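Local coordinates for protein NEQ263 (Nanoarchaeum equitans Kin4-M, PDB 5BN3) that forms, with the alpha-type subunit NeqA, the core complex of an unusual ATP synthase and probably binds ATP, at residues 209-214 with 263-268; 93-98 with 202-207; 254-259 with 296-301. All coordinates share one frame; numbering follows the deposited sequence.

Interaction 1: 209-214 with 263-268; sequences LAEYLA and YERSGL
Glu211, on the helix 196-215, and Arg265, in the turn that follows the helix 255-263, make a two-point salt bridge that supplies nearly all the surface buried here. The arginine presents itself side-on: NH2 donates to Glu211 OE1 at 3.0 Å, while NE donates to Glu211 OE2, also at 3.0 Å. Both bonds are nearly straight (169°), and both acceptors lie almost exactly in the guanidinium plane. Seen from the carboxylate, however, the donors arrive from above its plane, because the two flat groups are turned 58° against each other. A bend at chi3 of Arg265 (78°) turns NE toward the carboxylate; Glu211 OE2 also lies 3.4 Å from Arg265 CB. Both segments belong to the nucleotide-binding domain, of the P-loop NTPase class, where the salt bridge joins the helix 196-215 to the turn after 255-263. That turn leads into the short strand 267-268, antiparallel to 273-281, against which Ala210 and Ala214 of the same helix pack through Ile274. The remaining polar edge of Arg265 is taken up as well, NH1 by Ile94 O and NH2 additionally by Thr208 OG1, which fixes the rotation of the group. Arg265 itself centres an inverse gamma turn, and next to it Ser266 OG donates back to Tyr263 O at 2.8 Å. Tyr98 of the neighbouring alpha chain packs on Glu211.

Interaction 2: 93-98 with 202-207; sequences DINGLA and TPRVAL
Arg204, facing Asn95 across the contact, has its NH1 gripped by two oxygens, Ile200 O and Tyr231 OH, while its NH2 makes a salt bridge with Asp258. The bond to Asn95 itself is short but weak: Arg204 NE lies 2.9 Å from Asn95 OD1, yet the N-H points well off the acceptor (124°). The oxygen sits at the edge of the guanidinium, near its plane, whereas the amide plane stands almost perpendicular to it (80°). Asn95 OD1 is also 3.2 Å from Arg204 CD, so the amide touches the end of the methylene chain as well as the nitrogen. The bonds at NH1 and NH2 probably fix the rotation of the group, with NE adding a weak one.

Beside the arginine the contact turns apolar. Ile94 carries its CG1 in the crowded position between backbone N and carbonyl carbon (chi1 61°), which sends CD1 to within 4.1 Å of Arg204 CB and CG2 to the next residue. There Ile94 CG2 lies 3.9 Å from Val205 CG1, the two side chains running side by side in the same direction. The backbones come close too, with Ile94 O 3.3 Å from Arg204 O; both are acceptors, and Arg265 NH1, bonded to Ile94 O, probably lessens the repulsion. An Asx turn, Asn95 N donating to Asp93 OD1 at 2.8 Å, shapes the loop. The helix 196-215 meanwhile lays Ala206 against Ile158 and Phe188 of the parallel strands 156-162 and 185-190, the helix-on-sheet layering of a P-loop NTPase core.

Interaction 3: 254-259 with 296-301; sequences YLYTDL and GYITEG
The ring of Tyr256 takes Ile298 CD1 over one face and Tyr297 CB at its edge. Ile298 CD1 stands 4.2 Å from the ring centroid, 30° off the normal, an off-centre CH-pi contact. Tyr297 CB lies near the ring plane, 4.0 Å from Tyr256 CE2. Between these two directions, neither squarely over the face nor at the edge, Ile298 CG1 presses to 3.4 Å from the same CE2, the tightest approach between the segments. CG of Tyr256 is placed opposite the backbone N (chi1 173°), which projects the ring outward from the helix, toward the loop 296-301. Ile298 reaches in the other direction with CG1 trans to its carbonyl carbon (chi1 -59°), and the end of its chain slots between Tyr256 and Leu259, one helical turn on. Ile298 CD1 thus also lies 3.9 Å from Leu259 CB and 3.6 Å from the carbonyl O of Tyr256.

A water joins the polar ends, donating to Tyr256 OH at 3.0 Å and to Tyr297 O at 2.8 Å, and so bridges a gap too wide for a direct bond. The tyrosine hydroxyl is further tied to Gly251 O of the neighbouring alpha chain. Although Tyr297 begins toward the helix, its ring leads away, and its OH bonds to Pro381 O of that alpha chain; Ile298 O is held by Arg253 of the same subunit. The loop 296-301 also accepts NH2 of Arg326, an ADP-binding residue, at Gly296 O, and the side chain of Tyr297 comes within about 5 Å of a bound ADP, nearest atoms, an arrangement consistent with the nucleotide site at the subunit interface in the ATPase alpha/beta family.

Reading from the N terminus, interaction 2 comes first: it closes a loop of 103 residues, bringing the segment after the strand 91-93 onto the helix 196-215. The same helix then opens interaction 1, which encloses 48 residues and ends at the turn and short strand 267-268. Interaction 3 crosses it, since 254-259 falls inside that loop and 296-301 beyond it, whereas interaction 2 is in series with both. The contacts touch one another: Arg265 meets Ile94 between 1 and 2, Tyr263 packs on Ile298 between 1 and 3, and Arg204 pairs with Asp258 between 2 and 3. Together they tie the loop 93-98, the helices 196-215 and 255-263 and the approach to the strand 301-304 together.

Interaction 1: 209-214 with 263-268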
loop_
_atom_site.group_PDB
_atom_site.type_symbol
_atom_site.label_atom_id
_atom_site.label_comp_id
_atom_site.label_asym_id
_atom_site.label_seq_id
_atom_site.Cartn_x
_atom_site.Cartn_y
_atom_site.Cartn_z
ATOM N N LEU B 209 -26.544 24.972 19.721
ATOM C CA LEU B 209 -27.234 26.249 19.564
ATOM C C LEU B 209 -28.224 26.182 18.407
ATOM O O LEU B 209 -29.338 26.692 18.505
ATOM C CB LEU B 209 -26.232 27.382 19.322
ATOM C CG LEU B 209 -26.874 28.739 19.011
ATOM C CD1 LEU B 209 -27.662 29.239 20.210
ATOM C CD2 LEU B 209 -25.845 29.772 18.582
ATOM N N ALA B 210 -27.813 25.545 17.316
ATOM C CA ALA B 210 -28.658 25.441 16.130
ATOM C C ALA B 210 -29.950 24.679 16.412
ATOM O O ALA B 210 -31.023 25.076 15.956
ATOM C CB ALA B 210 -27.894 24.784 15.000
ATOM N N GLU B 211 -29.839 23.581 17.153
ATOM C CA GLU B 211 -31.004 22.773 17.510
ATOM C C GLU B 211 -31.942 23.533 18.439
ATOM O O GLU B 211 -33.160 23.373 18.367
ATOM C CB GLU B 211 -30.570 21.464 18.172
ATOM C CG GLU B 211 -29.959 20.446 17.223
ATOM C CD GLU B 211 -29.405 19.241 17.954
ATOM O OE1 GLU B 211 -29.132 19.354 19.170
ATOM O OE2 GLU B 211 -29.246 18.178 17.317
ATOM N N TYR B 212 -31.371 24.347 19.321
ATOM C CA TYR B 212 -32.164 25.179 20.216
ATOM C C TYR B 212 -32.940 26.219 19.418
ATOM O O TYR B 212 -34.147 26.371 19.588
ATOM C CB TYR B 212 -31.267 25.868 21.251
ATOM C CG TYR B 212 -31.989 26.894 22.093
ATOM C CD1 TYR B 212 -32.797 26.506 23.153
ATOM C CD2 TYR B 212 -31.862 28.251 21.830
ATOM C CE1 TYR B 212 -33.461 27.439 23.924
ATOM C CE2 TYR B 212 -32.524 29.193 22.596
ATOM C CZ TYR B 212 -33.319 28.780 23.641
ATOM O OH TYR B 212 -33.978 29.713 24.406
ATOM N N LEU B 213 -32.239 26.933 18.544
ATOM C CA LEU B 213 -32.857 27.980 17.737
ATOM C C LEU B 213 -33.919 27.436 16.780
ATOM O O LEU B 213 -34.994 28.020 16.634
ATOM C CB LEU B 213 -31.785 28.750 16.956
ATOM C CG LEU B 213 -30.810 29.602 17.772
ATOM C CD1 LEU B 213 -29.803 30.306 16.874
ATOM C CD2 LEU B 213 -31.574 30.615 18.597
ATOM N N ALA B 214 -33.622 26.309 16.140
ATOM C CA ALA B 214 -34.509 25.759 15.119
ATOM C C ALA B 214 -35.711 25.016 15.692
ATOM O O ALA B 214 -36.830 25.153 15.194
ATOM C CB ALA B 214 -33.732 24.847 14.183
ATOM N N TYR B 263 -23.189 15.489 11.387
ATOM C CA TYR B 263 -23.954 15.774 10.170
ATOM C C TYR B 263 -25.459 15.534 10.324
ATOM O O TYR B 263 -26.268 16.260 9.745
ATOM C CB TYR B 263 -23.424 14.943 8.997
ATOM C CG TYR B 263 -21.983 15.206 8.613
ATOM C CD1 TYR B 263 -21.385 16.436 8.849
ATOM C CD2 TYR B 263 -21.224 14.218 8.001
ATOM C CE1 TYR B 263 -20.068 16.669 8.486
ATOM C CE2 TYR B 263 -19.911 14.443 7.638
ATOM C CZ TYR B 263 -19.340 15.667 7.882
ATOM O OH TYR B 263 -18.032 15.884 7.516
ATOM N N GLU B 264 -25.830 14.515 11.094
ATOM C CA GLU B 264 -27.240 14.150 11.254
ATOM C C GLU B 264 -27.996 15.051 12.227
ATOM O O GLU B 264 -29.208 14.909 12.400
ATOM C CB GLU B 264 -27.377 12.680 11.670
ATOM C CG GLU B 264 -27.046 11.692 10.557
ATOM C CD GLU B 264 -28.178 11.523 9.556
ATOM O OE1 GLU B 264 -27.894 11.457 8.340
ATOM O OE2 GLU B 264 -29.351 11.434 9.977
ATOM N N ARG B 265 -27.282 15.977 12.859
ATOM C CA ARG B 265 -27.930 16.994 13.684
ATOM C C ARG B 265 -28.344 18.151 12.783
ATOM O O ARG B 265 -27.903 19.291 12.948
ATOM C CB ARG B 265 -27.004 17.466 14.808
ATOM C CG ARG B 265 -26.704 16.380 15.839
ATOM C CD ARG B 265 -25.697 16.846 16.877
ATOM N NE ARG B 265 -26.290 17.720 17.889
ATOM C CZ ARG B 265 -25.609 18.284 18.882
ATOM N NH1 ARG B 265 -24.306 18.071 18.998
ATOM N NH2 ARG B 265 -26.229 19.062 19.755
ATOM N N SER B 266 -29.197 17.826 11.820
ATOM C CA SER B 266 -29.682 18.765 10.827
ATOM C C SER B 266 -31.033 18.249 10.381
ATOM O O SER B 266 -31.447 17.161 10.786
ATOM C CB SER B 266 -28.737 18.791 9.630
ATOM O OG SER B 266 -28.630 17.498 9.056
ATOM N N GLY B 267 -31.723 19.011 9.542
ATOM C CA GLY B 267 -32.956 18.513 8.975
ATOM C C GLY B 267 -34.158 19.418 9.128
ATOM O O GLY B 267 -34.045 20.585 9.517
ATOM N N LEU B 268 -35.319 18.856 8.819
ATOM C CA LEU B 268 -36.558 19.612 8.803
ATOM C C LEU B 268 -37.586 18.969 9.722
ATOM O O LEU B 268 -37.711 17.743 9.776
ATOM C CB LEU B 268 -37.099 19.684 7.374
ATOM C CG LEU B 268 -38.442 20.372 7.135
ATOM C CD1 LEU B 268 -38.326 21.852 7.413
ATOM C CD2 LEU B 268 -38.903 20.135 5.706
#

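Interaction 2: 93-98 with 202-207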
loop_
_atom_site.group_PDB
_atom_site.type_symbol
_atom_site.label_atom_id
_atom_site.label_comp_id
_atom_site.label_asym_id
_atom_site.label_seq_id
_atom_site.Cartn_x
_atom_site.Cartn_y
_atom_site.Cartn_z
ATOM N N ASP B 93 -26.348 19.330 27.216
ATOM C CA ASP B 93 -25.292 18.448 26.733
ATOM C C ASP B 93 -24.979 18.834 25.287
ATOM O O ASP B 93 -25.877 18.890 24.444
ATOM C CB ASP B 93 -25.765 16.993 26.809
ATOM C CG ASP B 93 -24.659 15.987 26.517
ATOM O OD1 ASP B 93 -23.714 16.303 25.764
ATOM O OD2 ASP B 93 -24.745 14.855 27.038
ATOM N N ILE B 94 -23.708 19.117 25.010
ATOM C CA ILE B 94 -23.296 19.567 23.682
ATOM C C ILE B 94 -23.324 18.449 22.641
ATOM O O ILE B 94 -23.303 18.713 21.438
ATOM C CB ILE B 94 -21.894 20.212 23.689
ATOM C CG1 ILE B 94 -20.838 19.214 24.164
ATOM C CG2 ILE B 94 -21.882 21.476 24.542
ATOM C CD1 ILE B 94 -19.425 19.631 23.809
ATOM N N ASN B 95 -23.355 17.205 23.104
ATOM C CA ASN B 95 -23.505 16.069 22.200
ATOM C C ASN B 95 -24.937 15.962 21.691
ATOM O O ASN B 95 -25.177 15.511 20.571
ATOM C CB ASN B 95 -23.089 14.765 22.888
ATOM C CG ASN B 95 -21.587 14.653 23.071
ATOM O OD1 ASN B 95 -20.813 15.108 22.227
ATOM N ND2 ASN B 95 -21.168 14.043 24.172
ATOM N N GLY B 96 -25.886 16.385 22.520
ATOM C CA GLY B 96 -27.290 16.344 22.154
ATOM C C GLY B 96 -27.825 14.928 22.037
ATOM O O GLY B 96 -27.245 13.989 22.583
ATOM N N LEU B 97 -28.935 14.778 21.321
ATOM C CA LEU B 97 -29.568 13.477 21.138
ATOM C C LEU B 97 -29.890 13.241 19.666
ATOM O O LEU B 97 -30.021 14.189 18.893
ATOM C CB LEU B 97 -30.855 13.397 21.964
ATOM C CG LEU B 97 -30.745 13.586 23.479
ATOM C CD1 LEU B 97 -32.109 13.868 24.091
ATOM C CD2 LEU B 97 -30.132 12.360 24.122
ATOM N N ALA B 98 -30.020 11.976 19.279
ATOM C CA ALA B 98 -30.447 11.644 17.923
ATOM C C ALA B 98 -31.896 12.065 17.709
ATOM O O ALA B 98 -32.741 11.889 18.592
ATOM C CB ALA B 98 -30.287 10.157 17.665
ATOM N N THR B 202 -16.134 22.373 18.831
ATOM C CA THR B 202 -16.600 23.499 18.014
ATOM C C THR B 202 -17.899 23.211 17.246
ATOM O O THR B 202 -18.862 23.968 17.371
ATOM C CB THR B 202 -15.501 24.013 17.050
ATOM O OG1 THR B 202 -14.347 24.399 17.804
ATOM C CG2 THR B 202 -16.000 25.197 16.249
ATOM N N PRO B 203 -17.944 22.115 16.460
ATOM C CA PRO B 203 -19.208 21.890 15.756
ATOM C C PRO B 203 -20.324 21.457 16.700
ATOM O O PRO B 203 -21.490 21.644 16.371
ATOM C CB PRO B 203 -18.869 20.754 14.785
ATOM C CG PRO B 203 -17.758 20.017 15.455
ATOM C CD PRO B 203 -16.943 21.079 16.133
ATOM N N ARG B 204 -19.972 20.883 17.848
ATOM C CA ARG B 204 -20.975 20.411 18.801
ATOM C C ARG B 204 -21.700 21.551 19.518
ATOM O O ARG B 204 -22.918 21.501 19.695
ATOM C CB ARG B 204 -20.345 19.444 19.811
ATOM C CG ARG B 204 -20.060 18.057 19.239
ATOM C CD ARG B 204 -19.347 17.161 20.240
ATOM N NE ARG B 204 -19.344 15.762 19.812
ATOM C CZ ARG B 204 -18.414 15.216 19.035
ATOM N NH1 ARG B 204 -17.399 15.947 18.597
ATOM N NH2 ARG B 204 -18.499 13.937 18.696
ATOM N N VAL B 205 -20.959 22.577 19.931
ATOM C CA VAL B 205 -21.593 23.725 20.574
ATOM C C VAL B 205 -22.398 24.531 19.553
ATOM O O VAL B 205 -23.459 25.062 19.872
ATOM C CB VAL B 205 -20.576 24.635 21.333
ATOM C CG1 VAL B 205 -19.706 23.808 22.262
ATOM C CG2 VAL B 205 -19.699 25.409 20.368
ATOM N N ALA B 206 -21.899 24.595 18.322
ATOM C CA ALA B 206 -22.584 25.313 17.251
ATOM C C ALA B 206 -23.909 24.648 16.891
ATOM O O ALA B 206 -24.914 25.324 16.654
ATOM C CB ALA B 206 -21.691 25.404 16.026
ATOM N N LEU B 207 -23.902 23.321 16.828
ATOM C CA LEU B 207 -25.112 22.565 16.516
ATOM C C LEU B 207 -26.077 22.470 17.698
ATOM O O LEU B 207 -27.288 22.351 17.507
ATOM C CB LEU B 207 -24.754 21.170 15.996
ATOM C CG LEU B 207 -24.206 21.152 14.569
ATOM C CD1 LEU B 207 -23.633 19.794 14.228
ATOM C CD2 LEU B 207 -25.306 21.513 13.597
#

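Interaction 3: 254-259 with 296-301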
loop_
_atom_site.group_PDB
_atom_site.type_symbol
_atom_site.label_atom_id
_atom_site.label_comp_id
_atom_site.label_asym_id
_atom_site.label_seq_id
_atom_site.Cartn_x
_atom_site.Cartn_y
_atom_site.Cartn_z
ATOM N N TYR B 254 -14.174 4.487 14.449
ATOM C CA TYR B 254 -15.523 5.033 14.553
ATOM C C TYR B 254 -15.675 6.386 13.855
ATOM O O TYR B 254 -16.613 7.125 14.144
ATOM C CB TYR B 254 -15.919 5.162 16.027
ATOM C CG TYR B 254 -14.884 5.862 16.874
ATOM C CD1 TYR B 254 -14.845 7.246 16.956
ATOM C CD2 TYR B 254 -13.951 5.138 17.597
ATOM C CE1 TYR B 254 -13.903 7.886 17.728
ATOM C CE2 TYR B 254 -13.011 5.767 18.371
ATOM C CZ TYR B 254 -12.987 7.140 18.435
ATOM O OH TYR B 254 -12.043 7.772 19.210
ATOM N N LEU B 255 -14.761 6.706 12.940
ATOM C CA LEU B 255 -14.785 8.003 12.258
ATOM C C LEU B 255 -16.118 8.283 11.561
ATOM O O LEU B 255 -16.650 9.386 11.662
ATOM C CB LEU B 255 -13.624 8.124 11.263
ATOM C CG LEU B 255 -13.544 9.453 10.503
ATOM C CD1 LEU B 255 -13.468 10.618 11.474
ATOM C CD2 LEU B 255 -12.354 9.480 9.558
ATOM N N TYR B 256 -16.659 7.283 10.872
ATOM C CA TYR B 256 -17.956 7.423 10.217
ATOM C C TYR B 256 -19.038 7.790 11.226
ATOM O O TYR B 256 -19.824 8.711 11.004
ATOM C CB TYR B 256 -18.334 6.123 9.499
ATOM C CG TYR B 256 -19.739 6.106 8.929
ATOM C CD1 TYR B 256 -20.815 5.658 9.688
ATOM C CD2 TYR B 256 -19.987 6.519 7.629
ATOM C CE1 TYR B 256 -22.095 5.637 9.173
ATOM C CE2 TYR B 256 -21.267 6.497 7.103
ATOM C CZ TYR B 256 -22.315 6.057 7.881
ATOM O OH TYR B 256 -23.590 6.032 7.370
ATOM N N THR B 257 -19.080 7.054 12.329
ATOM C CA THR B 257 -20.105 7.262 13.346
ATOM C C THR B 257 -19.972 8.637 14.006
ATOM O O THR B 257 -20.971 9.297 14.279
ATOM C CB THR B 257 -20.070 6.141 14.404
ATOM O OG1 THR B 257 -20.285 4.879 13.759
ATOM C CG2 THR B 257 -21.150 6.349 15.451
ATOM N N ASP B 258 -18.740 9.073 14.244
ATOM C CA ASP B 258 -18.522 10.379 14.852
ATOM C C ASP B 258 -18.903 11.516 13.907
ATOM O O ASP B 258 -19.530 12.490 14.323
ATOM C CB ASP B 258 -17.074 10.528 15.312
ATOM C CG ASP B 258 -16.832 11.832 16.034
ATOM O OD1 ASP B 258 -17.002 11.873 17.271
ATOM O OD2 ASP B 258 -16.480 12.825 15.367
ATOM N N LEU B 259 -18.528 11.394 12.636
ATOM C CA LEU B 259 -18.914 12.386 11.634
ATOM C C LEU B 259 -20.433 12.460 11.505
ATOM O O LEU B 259 -21.007 13.541 11.368
ATOM C CB LEU B 259 -18.275 12.066 10.279
ATOM C CG LEU B 259 -16.769 12.311 10.139
ATOM C CD1 LEU B 259 -16.266 11.868 8.769
ATOM C CD2 LEU B 259 -16.444 13.778 10.370
ATOM N N GLY B 296 -19.163 11.721 2.057
ATOM C CA GLY B 296 -20.025 11.419 0.928
ATOM C C GLY B 296 -21.096 10.406 1.287
ATOM O O GLY B 296 -22.239 10.523 0.842
ATOM N N TYR B 297 -20.731 9.417 2.100
ATOM C CA TYR B 297 -21.675 8.388 2.538
ATOM C C TYR B 297 -22.705 8.892 3.552
ATOM O O TYR B 297 -23.662 8.181 3.871
ATOM C CB TYR B 297 -20.925 7.194 3.143
ATOM C CG TYR B 297 -20.443 6.165 2.144
ATOM C CD1 TYR B 297 -21.342 5.425 1.392
ATOM C CD2 TYR B 297 -19.089 5.912 1.980
ATOM C CE1 TYR B 297 -20.904 4.477 0.486
ATOM C CE2 TYR B 297 -18.643 4.961 1.076
ATOM C CZ TYR B 297 -19.558 4.248 0.335
ATOM O OH TYR B 297 -19.134 3.298 -0.567
ATOM N N ILE B 298 -22.506 10.103 4.067
ATOM C CA ILE B 298 -23.398 10.647 5.095
ATOM C C ILE B 298 -24.242 11.832 4.622
ATOM O O ILE B 298 -25.465 11.820 4.765
ATOM C CB ILE B 298 -22.617 11.071 6.354
ATOM C CG1 ILE B 298 -21.867 9.871 6.932
ATOM C CG2 ILE B 298 -23.566 11.639 7.399
ATOM C CD1 ILE B 298 -20.723 10.255 7.847
ATOM N N THR B 299 -23.597 12.861 4.079
ATOM C CA THR B 299 -24.335 14.028 3.594
ATOM C C THR B 299 -25.272 13.650 2.454
ATOM O O THR B 299 -25.093 12.618 1.803
ATOM C CB THR B 299 -23.404 15.193 3.166
ATOM O OG1 THR B 299 -22.542 14.768 2.102
ATOM C CG2 THR B 299 -22.568 15.670 4.341
ATOM N N GLU B 300 -26.278 14.485 2.222
ATOM C CA GLU B 300 -27.254 14.206 1.180
ATOM C C GLU B 300 -26.809 14.843 -0.129
ATOM O O GLU B 300 -27.551 15.595 -0.764
ATOM C CB GLU B 300 -28.648 14.669 1.614
ATOM C CG GLU B 300 -29.232 13.787 2.717
ATOM C CD GLU B 300 -30.224 14.501 3.616
ATOM O OE1 GLU B 300 -30.311 15.748 3.559
ATOM O OE2 GLU B 300 -30.914 13.806 4.393
ATOM N N GLY B 301 -25.582 14.519 -0.521
ATOM C CA GLY B 301 -24.992 15.060 -1.727
ATOM C C GLY B 301 -23.781 15.924 -1.440
ATOM O O GLY B 301 -23.395 16.118 -0.282
HETATM O O HOH W 1 -25.583 7.646 5.866
#